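Local coordinates for ThiJ/PfpI domain protein (Brachyspira murdochii, PDB 4HCJ) that is of unknown molecular function but adopts the alpha-beta-alpha sandwich of the DJ-1/PfpI family, binds magnesium ions and is probably a hydrolase, at residues 12-17 / 74-79; 20-25 / 50-55; 70-75 / 101-106; 92-97 / 117-122; 124-129 / 153-158. All coordinates share one frame; numbering follows the deposited sequence.

Contact 1: residues 12-17 / 74-79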
# COMPACT_ATOMS: atom_id res chain seq x y z
N TYR A 12 0.24 -6.69 2.20
CA TYR A 12 0.24 -5.40 2.86
C TYR A 12 1.60 -5.11 3.48
O TYR A 12 2.26 -6.01 4.01
CB TYR A 12 -0.80 -5.36 3.96
CG TYR A 12 -2.24 -5.36 3.54
CD1 TYR A 12 -2.85 -4.19 3.11
CD2 TYR A 12 -3.01 -6.52 3.58
CE1 TYR A 12 -4.18 -4.15 2.75
CE2 TYR A 12 -4.35 -6.49 3.24
CZ TYR A 12 -4.93 -5.31 2.82
OH TYR A 12 -6.27 -5.31 2.51
N VAL A 13 1.99 -3.84 3.45
CA VAL A 13 3.10 -3.31 4.23
C VAL A 13 2.52 -2.25 5.15
O VAL A 13 1.89 -1.30 4.67
CB VAL A 13 4.17 -2.68 3.31
CG1 VAL A 13 5.17 -1.84 4.10
CG2 VAL A 13 4.87 -3.76 2.49
N MSE A 14 2.69 -2.39 6.46
CA MSE A 14 2.11 -1.43 7.38
C MSE A 14 2.81 -1.47 8.72
O MSE A 14 3.53 -2.42 9.04
CB MSE A 14 0.59 -1.63 7.53
CG MSE A 14 0.18 -2.87 8.30
SE MSE A 14 -1.65 -3.31 7.74
CE MSE A 14 -2.21 -4.32 9.27
N SER A 15 2.61 -0.41 9.50
CA SER A 15 3.16 -0.34 10.84
C SER A 15 2.41 -1.28 11.78
O SER A 15 1.17 -1.39 11.72
CB SER A 15 3.11 1.11 11.35
OG SER A 15 1.78 1.61 11.37
N GLY A 16 3.16 -1.92 12.67
CA GLY A 16 2.59 -2.86 13.62
C GLY A 16 1.71 -2.20 14.66
O GLY A 16 0.85 -2.85 15.24
N GLN A 17 1.93 -0.93 14.93
CA GLN A 17 1.00 -0.19 15.77
C GLN A 17 0.60 1.08 15.07
O GLN A 17 1.40 1.71 14.38
CB GLN A 17 1.62 0.13 17.12
CG GLN A 17 2.40 -1.04 17.76
CD GLN A 17 1.55 -2.24 18.23
OE1 GLN A 17 0.33 -2.21 18.19
NE2 GLN A 17 2.22 -3.30 18.61
N VAL A 74 0.48 -3.42 -1.11
CA VAL A 74 -0.36 -2.31 -0.66
C VAL A 74 0.25 -1.69 0.59
O VAL A 74 0.36 -2.35 1.64
CB VAL A 74 -1.79 -2.79 -0.35
CG1 VAL A 74 -2.62 -1.67 0.28
CG2 VAL A 74 -2.46 -3.35 -1.60
N PHE A 75 0.65 -0.42 0.47
CA PHE A 75 1.20 0.35 1.58
C PHE A 75 0.07 1.08 2.30
O PHE A 75 -0.54 2.00 1.75
CB PHE A 75 2.26 1.34 1.07
CG PHE A 75 3.47 0.67 0.50
CD1 PHE A 75 4.54 0.32 1.32
CD2 PHE A 75 3.56 0.37 -0.86
CE1 PHE A 75 5.66 -0.32 0.81
CE2 PHE A 75 4.68 -0.29 -1.37
CZ PHE A 75 5.72 -0.63 -0.53
N VAL A 76 -0.21 0.65 3.53
CA VAL A 76 -1.25 1.24 4.35
C VAL A 76 -0.67 2.39 5.18
O VAL A 76 0.48 2.32 5.61
CB VAL A 76 -1.89 0.14 5.26
CG1 VAL A 76 -2.74 0.73 6.37
CG2 VAL A 76 -2.70 -0.83 4.41
N GLY A 77 -1.47 3.43 5.38
CA GLY A 77 -1.07 4.59 6.13
C GLY A 77 -1.43 4.52 7.61
O GLY A 77 -1.28 3.48 8.28
N GLY A 78 -1.89 5.66 8.11
CA GLY A 78 -2.10 5.88 9.53
C GLY A 78 -0.90 6.57 10.14
O GLY A 78 0.21 6.55 9.58
N ILE A 79 -1.10 7.15 11.31
CA ILE A 79 -0.02 7.86 11.98
C ILE A 79 1.19 6.97 12.23
O ILE A 79 2.34 7.43 12.17
CB ILE A 79 -0.54 8.55 13.28
CG1 ILE A 79 0.52 9.47 13.89
CG2 ILE A 79 -1.06 7.52 14.28
CD1 ILE A 79 -0.01 10.36 15.01
O HOH W 1 1.10 1.76 8.30

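Contact 2: residues 20-25 / 50-55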
# COMPACT_ATOMS: atom_id res chain seq x y z
N GLN A 20 -3.70 2.60 9.88
CA GLN A 20 -5.03 3.15 9.69
C GLN A 20 -6.04 2.03 9.50
O GLN A 20 -6.07 1.38 8.46
CB GLN A 20 -5.04 4.10 8.48
CG GLN A 20 -6.30 4.94 8.40
CD GLN A 20 -6.35 5.99 9.48
OE1 GLN A 20 -5.41 6.77 9.64
NE2 GLN A 20 -7.43 6.00 10.25
N ASP A 21 -6.88 1.81 10.52
CA ASP A 21 -7.77 0.65 10.51
C ASP A 21 -8.59 0.53 9.23
O ASP A 21 -8.66 -0.55 8.64
CB ASP A 21 -8.74 0.68 11.70
CG ASP A 21 -8.05 0.67 13.05
OD1 ASP A 21 -8.42 -0.17 13.90
OD2 ASP A 21 -7.17 1.53 13.25
N GLU A 22 -9.24 1.61 8.81
CA GLU A 22 -10.18 1.48 7.70
C GLU A 22 -9.47 1.07 6.43
O GLU A 22 -9.98 0.29 5.62
CB GLU A 22 -10.89 2.81 7.44
CG GLU A 22 -11.62 3.40 8.63
CD GLU A 22 -10.80 4.42 9.41
OE1 GLU A 22 -9.57 4.24 9.57
OE2 GLU A 22 -11.39 5.44 9.85
N GLU A 23 -8.28 1.62 6.23
CA GLU A 23 -7.53 1.35 5.01
C GLU A 23 -7.22 -0.13 4.89
O GLU A 23 -7.32 -0.70 3.80
CB GLU A 23 -6.24 2.17 4.98
CG GLU A 23 -6.46 3.68 4.89
CD GLU A 23 -5.19 4.49 5.00
OE1 GLU A 23 -4.11 3.89 5.11
OE2 GLU A 23 -5.28 5.75 4.98
N TYR A 24 -6.85 -0.75 6.01
CA TYR A 24 -6.57 -2.17 6.04
C TYR A 24 -7.86 -3.01 6.00
O TYR A 24 -8.04 -3.83 5.09
CB TYR A 24 -5.73 -2.54 7.28
CG TYR A 24 -5.57 -4.04 7.44
CD1 TYR A 24 -4.77 -4.78 6.57
CD2 TYR A 24 -6.23 -4.71 8.46
CE1 TYR A 24 -4.64 -6.15 6.71
CE2 TYR A 24 -6.10 -6.08 8.61
CZ TYR A 24 -5.30 -6.79 7.74
OH TYR A 24 -5.17 -8.15 7.90
N PHE A 25 -8.73 -2.84 6.99
CA PHE A 25 -9.87 -3.75 7.12
C PHE A 25 -10.86 -3.64 5.95
O PHE A 25 -11.39 -4.66 5.49
CB PHE A 25 -10.58 -3.57 8.46
CG PHE A 25 -9.75 -4.00 9.64
CD1 PHE A 25 -9.50 -5.35 9.90
CD2 PHE A 25 -9.21 -3.05 10.50
CE1 PHE A 25 -8.71 -5.73 10.98
CE2 PHE A 25 -8.42 -3.43 11.59
CZ PHE A 25 -8.18 -4.77 11.83
N GLY A 50 -4.36 -1.39 15.23
CA GLY A 50 -4.62 -0.17 14.51
C GLY A 50 -4.79 1.01 15.43
O GLY A 50 -5.01 0.86 16.64
N LYS A 51 -4.71 2.20 14.86
CA LYS A 51 -5.01 3.42 15.59
C LYS A 51 -6.32 3.33 16.37
O LYS A 51 -6.40 3.82 17.49
CB LYS A 51 -5.08 4.60 14.61
CG LYS A 51 -5.52 5.88 15.32
CD LYS A 51 -5.77 7.05 14.41
CE LYS A 51 -6.44 8.20 15.16
NZ LYS A 51 -6.55 9.41 14.30
N LEU A 52 -7.33 2.72 15.76
CA LEU A 52 -8.67 2.67 16.35
C LEU A 52 -8.93 1.38 17.12
O LEU A 52 -10.06 1.14 17.53
CB LEU A 52 -9.75 2.89 15.29
CG LEU A 52 -9.58 4.18 14.49
CD1 LEU A 52 -10.62 4.25 13.37
CD2 LEU A 52 -9.63 5.41 15.40
N GLY A 53 -7.88 0.60 17.37
CA GLY A 53 -7.96 -0.57 18.22
C GLY A 53 -8.16 -1.90 17.52
O GLY A 53 -8.15 -2.95 18.18
N GLY A 54 -8.32 -1.91 16.20
CA GLY A 54 -8.52 -3.18 15.51
C GLY A 54 -7.25 -4.00 15.36
O GLY A 54 -6.21 -3.49 14.95
N MSE A 55 -7.33 -5.28 15.65
CA MSE A 55 -6.15 -6.14 15.64
C MSE A 55 -6.11 -7.05 14.43
O MSE A 55 -7.15 -7.42 13.86
CB MSE A 55 -6.08 -6.95 16.93
CG MSE A 55 -5.58 -6.12 18.11
SE MSE A 55 -5.69 -7.03 19.80
CE MSE A 55 -7.62 -6.97 19.95
O HOH W 2 -7.52 8.48 11.97

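Contact 3: residues 70-75 / 101-106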
# COMPACT_ATOMS: atom_id res chain seq x y z
N PHE A 70 3.35 -12.86 -4.73
CA PHE A 70 2.29 -11.84 -4.68
C PHE A 70 2.08 -11.17 -6.03
O PHE A 70 3.00 -11.05 -6.82
CB PHE A 70 2.64 -10.77 -3.64
CG PHE A 70 2.74 -11.30 -2.25
CD1 PHE A 70 1.60 -11.52 -1.51
CD2 PHE A 70 3.98 -11.57 -1.68
CE1 PHE A 70 1.66 -12.02 -0.22
CE2 PHE A 70 4.06 -12.06 -0.38
CZ PHE A 70 2.90 -12.30 0.35
N ASP A 71 0.85 -10.70 -6.26
CA ASP A 71 0.54 -9.92 -7.46
C ASP A 71 0.65 -8.42 -7.22
O ASP A 71 0.76 -7.65 -8.18
CB ASP A 71 -0.89 -10.22 -7.93
CG ASP A 71 -1.09 -11.67 -8.32
OD1 ASP A 71 -0.11 -12.37 -8.67
OD2 ASP A 71 -2.26 -12.09 -8.28
N ALA A 72 0.57 -7.99 -5.97
CA ALA A 72 0.51 -6.57 -5.61
C ALA A 72 1.04 -6.41 -4.21
O ALA A 72 0.92 -7.33 -3.38
CB ALA A 72 -0.92 -6.07 -5.67
N VAL A 73 1.55 -5.21 -3.94
CA VAL A 73 1.83 -4.75 -2.59
C VAL A 73 0.98 -3.51 -2.33
O VAL A 73 0.77 -2.69 -3.23
CB VAL A 73 3.35 -4.48 -2.38
CG1 VAL A 73 3.88 -3.39 -3.32
CG2 VAL A 73 3.64 -4.12 -0.94
N VAL A 74 0.48 -3.42 -1.11
CA VAL A 74 -0.36 -2.31 -0.66
C VAL A 74 0.25 -1.69 0.59
O VAL A 74 0.36 -2.35 1.64
CB VAL A 74 -1.79 -2.79 -0.35
CG1 VAL A 74 -2.62 -1.67 0.28
CG2 VAL A 74 -2.46 -3.35 -1.60
N PHE A 75 0.65 -0.42 0.47
CA PHE A 75 1.20 0.35 1.58
C PHE A 75 0.07 1.08 2.30
O PHE A 75 -0.54 2.00 1.75
CB PHE A 75 2.26 1.34 1.07
CG PHE A 75 3.47 0.67 0.50
CD1 PHE A 75 4.54 0.32 1.32
CD2 PHE A 75 3.56 0.37 -0.86
CE1 PHE A 75 5.66 -0.32 0.81
CE2 PHE A 75 4.68 -0.29 -1.37
CZ PHE A 75 5.72 -0.63 -0.53
N GLN A 101 7.37 -5.92 -12.12
CA GLN A 101 6.15 -5.74 -12.91
C GLN A 101 4.89 -6.11 -12.14
O GLN A 101 3.91 -6.57 -12.73
CB GLN A 101 6.22 -6.50 -14.24
CG GLN A 101 7.12 -5.86 -15.29
CD GLN A 101 8.58 -5.85 -14.89
OE1 GLN A 101 9.15 -6.89 -14.54
NE2 GLN A 101 9.20 -4.67 -14.94
N LYS A 102 4.92 -5.90 -10.83
CA LYS A 102 3.74 -6.10 -9.99
C LYS A 102 3.00 -4.78 -9.78
O LYS A 102 3.49 -3.70 -10.13
CB LYS A 102 4.14 -6.62 -8.61
CG LYS A 102 5.05 -7.82 -8.60
CD LYS A 102 4.40 -9.06 -9.11
CE LYS A 102 5.42 -10.19 -9.09
NZ LYS A 102 4.83 -11.50 -8.84
N ILE A 103 1.82 -4.88 -9.21
CA ILE A 103 1.07 -3.68 -8.84
C ILE A 103 1.63 -3.12 -7.54
O ILE A 103 1.90 -3.88 -6.59
CB ILE A 103 -0.44 -4.00 -8.72
CG1 ILE A 103 -1.02 -4.47 -10.07
CG2 ILE A 103 -1.22 -2.83 -8.10
CD1 ILE A 103 -0.44 -3.93 -11.36
N VAL A 104 1.84 -1.81 -7.51
CA VAL A 104 2.34 -1.12 -6.34
C VAL A 104 1.29 -0.10 -5.95
O VAL A 104 1.04 0.86 -6.72
CB VAL A 104 3.71 -0.47 -6.60
CG1 VAL A 104 4.27 0.07 -5.29
CG2 VAL A 104 4.68 -1.47 -7.23
N ALA A 105 0.68 -0.29 -4.79
CA ALA A 105 -0.46 0.52 -4.41
C ALA A 105 -0.23 1.12 -3.03
O ALA A 105 0.35 0.46 -2.17
CB ALA A 105 -1.74 -0.32 -4.43
N GLY A 106 -0.69 2.34 -2.82
CA GLY A 106 -0.61 2.96 -1.51
C GLY A 106 -1.83 3.80 -1.24
O GLY A 106 -2.41 4.40 -2.16

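Contact 4: residues 92-97 / 117-122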
# COMPACT_ATOMS: atom_id res chain seq x y z
N GLY A 92 12.52 -0.34 -0.21
CA GLY A 92 13.06 -1.43 -1.00
C GLY A 92 11.96 -2.34 -1.53
O GLY A 92 12.05 -2.80 -2.67
N LEU A 93 10.94 -2.60 -0.73
CA LEU A 93 9.81 -3.41 -1.22
C LEU A 93 9.04 -2.70 -2.32
O LEU A 93 8.59 -3.34 -3.28
CB LEU A 93 8.88 -3.82 -0.08
CG LEU A 93 9.48 -4.81 0.93
CD1 LEU A 93 8.49 -5.08 2.06
CD2 LEU A 93 9.89 -6.11 0.25
N ALA A 94 8.86 -1.39 -2.21
CA ALA A 94 8.19 -0.63 -3.27
C ALA A 94 8.93 -0.81 -4.60
O ALA A 94 8.33 -1.10 -5.64
CB ALA A 94 8.11 0.83 -2.91
N LYS A 95 10.25 -0.66 -4.56
CA LYS A 95 11.07 -0.79 -5.76
C LYS A 95 11.07 -2.22 -6.28
O LYS A 95 11.00 -2.46 -7.49
CB LYS A 95 12.50 -0.32 -5.49
CG LYS A 95 12.57 1.16 -5.12
CD LYS A 95 14.00 1.67 -5.01
CE LYS A 95 14.20 2.47 -3.74
NZ LYS A 95 14.55 1.59 -2.59
N LEU A 96 11.15 -3.18 -5.35
CA LEU A 96 11.17 -4.60 -5.72
C LEU A 96 9.91 -4.96 -6.50
O LEU A 96 9.97 -5.61 -7.55
CB LEU A 96 11.25 -5.47 -4.46
CG LEU A 96 11.19 -6.99 -4.65
CD1 LEU A 96 12.45 -7.50 -5.30
CD2 LEU A 96 10.95 -7.65 -3.29
N PHE A 97 8.76 -4.57 -5.98
CA PHE A 97 7.50 -4.89 -6.65
C PHE A 97 7.40 -4.17 -7.99
O PHE A 97 7.00 -4.77 -8.99
CB PHE A 97 6.31 -4.61 -5.74
CG PHE A 97 5.98 -5.76 -4.83
CD1 PHE A 97 6.79 -6.08 -3.75
CD2 PHE A 97 4.85 -6.53 -5.05
CE1 PHE A 97 6.48 -7.15 -2.93
CE2 PHE A 97 4.54 -7.61 -4.23
CZ PHE A 97 5.36 -7.92 -3.17
N ALA A 117 10.74 6.31 -2.01
CA ALA A 117 11.46 5.29 -2.77
C ALA A 117 11.79 5.74 -4.19
O ALA A 117 12.45 5.00 -4.93
CB ALA A 117 10.62 4.02 -2.83
N LYS A 118 11.34 6.93 -4.58
CA LYS A 118 11.59 7.50 -5.91
C LYS A 118 10.91 6.72 -7.02
O LYS A 118 11.40 6.70 -8.15
CB LYS A 118 13.08 7.65 -6.19
CG LYS A 118 13.77 8.50 -5.18
CD LYS A 118 13.15 9.86 -5.22
CE LYS A 118 12.78 10.31 -3.85
NZ LYS A 118 13.77 11.34 -3.40
N ILE A 119 9.79 6.09 -6.72
CA ILE A 119 9.03 5.42 -7.76
C ILE A 119 7.85 6.24 -8.27
O ILE A 119 7.13 5.79 -9.16
CB ILE A 119 8.56 4.00 -7.35
CG1 ILE A 119 7.51 4.02 -6.22
CG2 ILE A 119 9.77 3.10 -7.01
CD1 ILE A 119 6.64 2.77 -6.23
N LEU A 120 7.66 7.44 -7.73
CA LEU A 120 6.55 8.29 -8.15
C LEU A 120 7.02 9.52 -8.93
O LEU A 120 6.22 10.42 -9.20
CB LEU A 120 5.69 8.73 -6.97
CG LEU A 120 5.14 7.60 -6.10
CD1 LEU A 120 4.25 8.17 -4.99
CD2 LEU A 120 4.36 6.59 -6.93
N GLU A 121 8.30 9.57 -9.31
CA GLU A 121 8.77 10.73 -10.06
C GLU A 121 8.06 10.83 -11.41
O GLU A 121 8.06 9.88 -12.20
CB GLU A 121 10.28 10.66 -10.26
CG GLU A 121 11.07 10.64 -8.98
CD GLU A 121 12.50 11.10 -9.18
OE1 GLU A 121 13.27 10.41 -9.88
OE2 GLU A 121 12.86 12.16 -8.63
N GLU A 122 7.43 11.97 -11.66
CA GLU A 122 6.69 12.23 -12.90
C GLU A 122 5.45 11.34 -13.05
O GLU A 122 4.94 11.20 -14.15
CB GLU A 122 7.59 12.15 -14.14
CG GLU A 122 8.96 12.76 -13.93
CD GLU A 122 8.92 14.21 -13.50
OE1 GLU A 122 8.07 14.96 -14.04
OE2 GLU A 122 9.73 14.62 -12.63

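Contact 5: residues 124-129 / 153-158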
# COMPACT_ATOMS: atom_id res chain seq x y z
N ASN A 124 1.42 10.48 -11.94
CA ASN A 124 0.18 11.03 -11.40
C ASN A 124 -0.30 10.20 -10.23
O ASN A 124 -0.45 8.97 -10.36
CB ASN A 124 -0.92 11.06 -12.46
CG ASN A 124 -0.60 11.99 -13.61
OD1 ASN A 124 0.28 12.84 -13.55
ND2 ASN A 124 -1.34 11.84 -14.68
N VAL A 125 -0.57 10.86 -9.11
CA VAL A 125 -0.95 10.20 -7.87
C VAL A 125 -1.94 11.05 -7.11
O VAL A 125 -2.18 12.22 -7.44
CB VAL A 125 0.27 9.93 -6.95
CG1 VAL A 125 1.36 9.15 -7.67
CG2 VAL A 125 0.81 11.23 -6.37
N THR A 126 -2.49 10.46 -6.05
CA THR A 126 -3.10 11.25 -5.01
C THR A 126 -2.53 10.80 -3.67
O THR A 126 -1.73 9.85 -3.62
CB THR A 126 -4.64 11.20 -5.09
OG1 THR A 126 -5.16 12.14 -4.15
CG2 THR A 126 -5.16 9.79 -4.81
N CYS A 127 -2.89 11.49 -2.60
CA CYS A 127 -2.27 11.23 -1.30
C CYS A 127 -3.06 11.95 -0.24
O CYS A 127 -3.99 12.70 -0.54
CB CYS A 127 -0.81 11.71 -1.27
SG CYS A 127 -0.60 13.50 -1.49
N LEU A 128 -2.71 11.70 1.01
CA LEU A 128 -3.32 12.38 2.12
C LEU A 128 -2.97 13.86 1.99
O LEU A 128 -1.82 14.23 1.76
CB LEU A 128 -2.80 11.78 3.43
CG LEU A 128 -3.56 12.11 4.70
CD1 LEU A 128 -4.96 11.47 4.69
CD2 LEU A 128 -2.74 11.65 5.88
N SER A 129 -3.97 14.72 2.14
CA SER A 129 -3.75 16.14 2.00
C SER A 129 -2.57 16.67 2.85
O SER A 129 -1.73 17.42 2.37
CB SER A 129 -5.03 16.88 2.38
OG SER A 129 -4.85 18.25 2.17
N ILE A 153 0.76 1.48 -10.91
CA ILE A 153 0.78 2.23 -9.66
C ILE A 153 -0.64 2.70 -9.35
O ILE A 153 -1.30 3.29 -10.21
CB ILE A 153 1.77 3.42 -9.76
CG1 ILE A 153 3.20 2.89 -9.89
CG2 ILE A 153 1.62 4.37 -8.57
CD1 ILE A 153 4.23 3.94 -10.23
N VAL A 154 -1.10 2.45 -8.13
CA VAL A 154 -2.43 2.89 -7.71
C VAL A 154 -2.29 3.62 -6.38
O VAL A 154 -1.66 3.10 -5.46
CB VAL A 154 -3.42 1.71 -7.54
CG1 VAL A 154 -4.80 2.22 -7.17
CG2 VAL A 154 -3.47 0.86 -8.82
N THR A 155 -2.85 4.82 -6.28
CA THR A 155 -2.79 5.57 -5.04
C THR A 155 -4.18 6.06 -4.65
O THR A 155 -5.07 6.21 -5.50
CB THR A 155 -1.79 6.75 -5.12
OG1 THR A 155 -2.16 7.62 -6.19
CG2 THR A 155 -0.35 6.27 -5.30
N ALA A 156 -4.36 6.33 -3.36
CA ALA A 156 -5.61 6.87 -2.85
C ALA A 156 -5.33 7.80 -1.69
O ALA A 156 -4.27 7.75 -1.05
CB ALA A 156 -6.57 5.75 -2.44
N ASN A 157 -6.30 8.66 -1.39
CA ASN A 157 -6.04 9.81 -0.54
C ASN A 157 -6.34 9.64 0.95
O ASN A 157 -6.34 10.63 1.67
CB ASN A 157 -6.75 11.06 -1.07
CG ASN A 157 -8.25 11.00 -0.91
OD1 ASN A 157 -8.80 9.98 -0.53
ND2 ASN A 157 -8.91 12.09 -1.25
N GLY A 158 -6.57 8.42 1.43
CA GLY A 158 -6.75 8.19 2.85
C GLY A 158 -7.97 7.35 3.16
O GLY A 158 -8.59 6.76 2.26
O HOH W 3 -1.30 6.73 -8.72
O HOH W 4 -6.68 13.41 1.87

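Contact 1: residues 12-17 / 74-79
Val13 is bonded through both polar atoms of its backbone to the segment 74-79: its N donates to Val74 O at 2.9 Å, and its O accepts from Val76 N at 3.1 Å. With Tyr12 paired to Val74 and Val13 to Phe75, these bonds make strands 9-13 and 72-75 parallel neighbours in the central sheet. Past the strand ends a water takes over the link, accepting from Ser15 N at 2.9 Å and donating to Val76 O at 2.8 Å.

Apolar contacts fill both faces. On one, Tyr12 and Val74 run alongside each other in the same direction, with Tyr12 CD1 3.8 Å from Val74 CG1. The same CD1 is 3.6 Å from Val76 CG2, while the phenol oxygen bonds to Ser27 of helix 21-33. On the other face Val13 CG1, anti to its backbone N (chi1 167°), packs 3.6 Å from Phe75 CD1, beneath helix 88-99. Beyond the strands, the selenomethionine Met14 and Val76 meet through their CB atoms, 3.8 Å apart.

The chemistry implies a division of labour: peptide groups fix the parallel register, hydrocarbon seals both faces against the helices, and where the two chains part a bridging water satisfies the backbone N and O that no longer reach each other.

Contact 2: residues 20-25 / 50-55
Asp21, in the first turn of helix 21-33, drives its carboxylate into the loop 50-55, and this is the tight part of the contact. OD1 accepts from Gly54 N at 2.9 Å and is met nearly end-on to its C-O bond. OD2 accepts from Leu52 N at 2.8 Å along an almost straight N-H (171°), the donor standing above the carboxylate plane by 37°. The two bonds fix the rotation of the carboxylate, and Leu52 CB packs 3.6 Å from Asp21 CG. An alanine in place of Asp21 would probably leave the amides of Leu52 and Gly54 without these acceptors and let the loop shift against the helix. One helical turn on, the ring of Phe25 presents its edge to the chain, with CZ 3.5 Å from Met55 O, while Tyr24 covers one face of that ring.

The solvent side is looser. Leu52 CD1 only brushes the carboxylate of Glu22, 3.8 Å from OE2, the two side chains crossing at about a right angle. Glu22 OE1 is instead held by Gln20 NE2 at 2.9 Å, and a water joins that NE2 to the exposed Lys51, whose NZ donates to it at 2.7 Å.

In the receiving loop Gly53 N bonds to Gly50 O at 3.0 Å, Gly50 N bonds to Gly54 O, and Gly53 has a positive phi (97°). This is a type I turn with a G1 bulge, closing the beta-hairpin of strands 46-50 and 55-61.

Contact 3: residues 70-75 / 101-106
Ala72 and Ile103 begin the pairing of strands 72-75 and 103-107, the two parallel strands of a beta-alpha-beta unit whose helix, 88-99, packs over one face of the sheet. The directions of segments 72-75 and 103-106 differ by 14°.

On the face turned to helix 162-174 each pair sets an alanine against a branched side chain: Ala72 CB rests 3.7 Å from Ile103 CB, and Val74 CG2 stands 4.2 Å from Ala105 CB, with Phe165 packed on both Val74 and Ala105. On the face under helix 88-99, Val73 and Val104 stand flank to flank with the same heading. Val73 CG1, set between its backbone N and carbonyl carbon (chi1 61°), is 4.0 Å from Val104 CG1. Phe75 instead runs aslant to Val104 and offers it an edge, CE2 reaching CG1 at 4.0 Å. Phe97 and Ala94 of the helix cover Val73 and Phe75.

Before the strands, Lys102 bends back so that NZ donates to Phe70 O at 2.8 Å, and the same ammonium bonds to Ala67 O. An alanine in place of Lys102 would probably leave those two carbonyls without this donor and the chain before strand 72-75 freer to move. Asp71 is turned away and its carboxylate bonds to Thr7 N.

The backbone bonds alternate between the strands, from Ile103 N to Asp71 O onward. In the last, Ala105 O accepts from Phe75 N at 2.8 Å; the same oxygen also lies 3.2 Å from Val74 CA and, at the rim of the phenyl ring, 3.5 Å from Phe75 CD2.

Contact 4: residues 92-97 / 117-122
Ala94 and Lys95 of helix 88-99 meet Ala117 and Ile119, in the chain just past helix 110-116, so helix 88-99 packs here against the turn that follows helix 110-116, on one side of the central sheet of the alpha-beta-alpha sandwich. Helix 110-116 stops in a Schellman motif, where Lys118 takes a positive phi (66°) and the turn brings Ile119 to the same side as Ala117. No hydrogen bond crosses; the interface is small and nearly all hydrocarbon.

Along the first segment, Ala94 comes first; it is buried and its CB points to the other segment. That CB touches Ala117 CB at 4.1 Å and Ile119 CD1 also at 4.1 Å, one methyl meeting two others that approach it from different directions, while Phe75 of the sheet packs on the same residue. Ile119 reaches it with CD1 anti to its own CA (chi2 155°), the chain extended beyond CG1.

Lys95 comes next and lays its aliphatic chain over Ala117 and Ile119, just past helix 110-116, at a slant to Ile119; two conformers were modelled, and the one described has CG 3.9 Å from Ile119 CG2. Its ammonium turns back to its own helix, making a weak bond to Gln91 O. Phe97 faces the other way, onto Val73. In the conformer described, the closest approach between the segments is Lys95 CE to Ala117 O, 3.3 Å, with the same CE 4.0 Å from Ala117 CB.

Contact 5: residues 124-129 / 153-158
A short side strand, 124-125, leads into a chain that runs beside the end of sheet strand 153-156, and the two are joined where Thr126 meets Thr155. The touching parts run 14° apart in direction, yet a side chain and waters do the bonding. Thr155 OG1, tucked close to both N and C of its own backbone (chi1 58°), accepts from Thr126 N at 2.9 Å. The same hydroxyl donates to a water at 2.8 Å, and that water donates to Asn124 O at 2.9 Å.

Next along, Thr126 CG2 rests 3.5 Å from Ala156 CA, while its OG1 bonds to Glu145 O. Asn157 tucks its CB 3.3 Å from Cys127 O and sends its amide away, OD1 to Ser161 and ND2 to Asn146. Leu128 CD1 lies 3.4 Å from Asn157 O. That oxygen also accepts from a second water at 2.8 Å, which accepts from Ser129 N at 3.0 Å and ties the far ends together.

The result is a junction bridged by a side chain and waters, which places the small parallel sheet 124-125/141-142 beside strand 153-156 of this DJ-1/PfpI sandwich.

In the fold
Contacts 1 and 3 join neighbouring strands of the central sheet and share Val74 and Phe75; contact 5 reaches that sheet through strand 153-156, where Gly106 N of contact 3 bonds to Val154 O at 2.9 Å. Contact 4 covers the sheet through Phe97, whose CG lies 3.5 Å from Val73 CG1. Contact 2 lies on the opposite side of the chain's centre from contact 4, centres about 25 Å apart, and joins contact 1 by Glu23 OE1 to Gly77 N at 2.7 Å. The side chains of Ala117 and Val125 are each about 11 Å from a bound magnesium ion. The turn just after strand 103-107 probably corresponds to the nucleophile elbow of DJ-1 relatives, with a glycine at the cysteine position.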